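Local coordinates for protein leucine--tRNA ligase (Agrobacterium radiobacter, PDB 5AH5) that probably charges tRNA(Leu) with L-leucine at the expense of ATP, as a class I aminoacyl-tRNA synthetase, at residues T782-L786 and P787-S791. Sequence-based numbering, arbitrary orientation.
Sequences TVLAL and PEVRS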
loop_
_atom_site.group_PDB
_atom_site.type_symbol
_atom_site.label_atom_id
_atom_site.label_comp_id
_atom_site.label_asym_id
_atom_site.label_seq_id
_atom_site.Cartn_x
_atom_site.Cartn_y
_atom_site.Cartn_z
ATOM N N THR B 782 23.478 -23.885 42.813
ATOM C CA THR B 782 22.081 -23.802 43.250
ATOM C C THR B 782 21.143 -24.723 42.446
ATOM O O THR B 782 20.271 -25.399 43.034
ATOM C CB THR B 782 21.575 -22.345 43.209
ATOM O OG1 THR B 782 22.461 -21.570 44.011
ATOM C CG2 THR B 782 20.113 -22.209 43.769
ATOM N N VAL B 783 21.361 -24.789 41.148
ATOM C CA VAL B 783 20.580 -25.648 40.231
ATOM C C VAL B 783 20.790 -27.143 40.570
ATOM O O VAL B 783 19.839 -27.912 40.610
ATOM C CB VAL B 783 20.901 -25.420 38.719
ATOM C CG1 VAL B 783 20.039 -26.300 37.837
ATOM C CG2 VAL B 783 20.637 -23.987 38.307
ATOM N N LEU B 784 22.027 -27.540 40.820
ATOM C CA LEU B 784 22.364 -28.955 41.051
ATOM C C LEU B 784 21.807 -29.418 42.359
ATOM O O LEU B 784 21.544 -30.580 42.499
ATOM C CB LEU B 784 23.868 -29.247 40.978
ATOM C CG LEU B 784 24.454 -28.971 39.596
ATOM C CD1 LEU B 784 25.978 -29.071 39.629
ATOM C CD2 LEU B 784 23.829 -29.880 38.582
ATOM N N ALA B 785 21.570 -28.491 43.261
ATOM C CA ALA B 785 20.918 -28.759 44.513
ATOM C C ALA B 785 19.417 -28.898 44.482
ATOM O O ALA B 785 18.885 -29.466 45.390
ATOM C CB ALA B 785 21.298 -27.674 45.520
ATOM N N LEU B 786 18.712 -28.453 43.449
ATOM C CA LEU B 786 17.280 -28.656 43.408
ATOM C C LEU B 786 16.904 -30.140 43.464
ATOM O O LEU B 786 17.554 -30.963 42.822
ATOM C CB LEU B 786 16.688 -28.068 42.140
ATOM C CG LEU B 786 16.964 -26.582 41.912
ATOM C CD1 LEU B 786 16.501 -26.204 40.509
ATOM C CD2 LEU B 786 16.257 -25.758 42.995
ATOM N N PRO B 787 15.847 -30.487 44.205
ATOM C CA PRO B 787 15.573 -31.913 44.325
ATOM C C PRO B 787 15.334 -32.659 43.047
ATOM O O PRO B 787 15.746 -33.824 42.899
ATOM C CB PRO B 787 14.285 -31.946 45.169
ATOM C CG PRO B 787 14.416 -30.774 46.059
ATOM C CD PRO B 787 15.164 -29.711 45.265
ATOM N N GLU B 788 14.604 -32.015 42.150
ATOM C CA GLU B 788 14.251 -32.563 40.882
ATOM C C GLU B 788 15.479 -32.803 40.039
ATOM O O GLU B 788 15.557 -33.794 39.331
ATOM C CB GLU B 788 13.348 -31.583 40.116
ATOM C CG GLU B 788 11.918 -31.536 40.576
ATOM C CD GLU B 788 11.689 -30.501 41.682
ATOM O OE1 GLU B 788 12.673 -29.848 42.181
ATOM O OE2 GLU B 788 10.519 -30.376 42.058
ATOM N N VAL B 789 16.442 -31.914 40.153
ATOM C CA VAL B 789 17.715 -32.019 39.424
ATOM C C VAL B 789 18.644 -33.078 40.058
ATOM O O VAL B 789 19.163 -33.898 39.360
ATOM C CB VAL B 789 18.395 -30.633 39.359
ATOM C CG1 VAL B 789 19.756 -30.718 38.663
ATOM C CG2 VAL B 789 17.463 -29.640 38.612
ATOM N N ARG B 790 18.839 -33.047 41.358
ATOM C CA ARG B 790 19.573 -34.089 42.092
ATOM C C ARG B 790 18.981 -35.473 41.781
ATOM O O ARG B 790 19.718 -36.425 41.551
ATOM C CB ARG B 790 19.508 -33.872 43.611
ATOM C CG ARG B 790 20.805 -33.589 44.314
ATOM C CD ARG B 790 20.623 -33.139 45.775
ATOM N NE ARG B 790 21.657 -32.157 46.146
ATOM C CZ ARG B 790 21.521 -31.264 47.123
ATOM N NH1 ARG B 790 20.419 -31.205 47.870
ATOM N NH2 ARG B 790 22.503 -30.406 47.353
ATOM N N SER B 791 17.659 -35.551 41.721
ATOM C CA SER B 791 16.987 -36.813 41.429
ATOM C C SER B 791 17.349 -37.301 40.022
ATOM O O SER B 791 17.830 -38.397 39.844
ATOM C CB SER B 791 15.467 -36.678 41.578
ATOM O OG SER B 791 15.101 -36.341 42.917
#
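Val789 turns back across the break between helices 776-785 and 787-792 and lays its branched side chain against the last turn of the first helix. Val789 CB stands 3.3 Å from Val783 O, and both methyls straddle that carbonyl oxygen. With Val789 CG1 anti to the backbone N (chi1 177°), this methyl is carried toward Leu784, 4.2 Å from Leu784 CD2, while Val789 CG2 faces the other way and packs on Leu786 CB at 3.9 Å. On the solvent side Arg790 does the bridging: its chain bends at chi3 and lays the guanidinium over Ala785, Arg790 NH2 coming 3.5 Å from Ala785 CB. Ala785 O sits above one face of that group, near its rim, where the angle is too poor for a hydrogen bond and the attraction is probably electrostatic.

The backbone at the junction positions these groups. Leu786 occupies the N-cap, its extended psi of 140° ending one helix and letting Pro787, which has no N-H to offer, start the next. Leu786 O then receives Arg790 N at 2.9 Å in an almost straight bond (172°), the first turn of the new helix. One residue on, Pro787 O is gripped from opposite faces of its plane by Ser791 N and by Ser791 OG at 2.6 Å.

Farther out, Val783 and Val789 both rest on Leu811 of strand 808-813, and Glu788 forms a salt bridge with Arg766 of strand 763-771, so the helical pair is seated on the mixed sheet of the C-terminal domain. The chemistry is thus divided: the two valines line the side of the kink that faces the sheet, whereas the arginine spans its outer side through dispersion and a loose carbonyl contact. The change of direction lies in the backbone of Leu786, and a proline without an N-H is consistent with the start of the second helix.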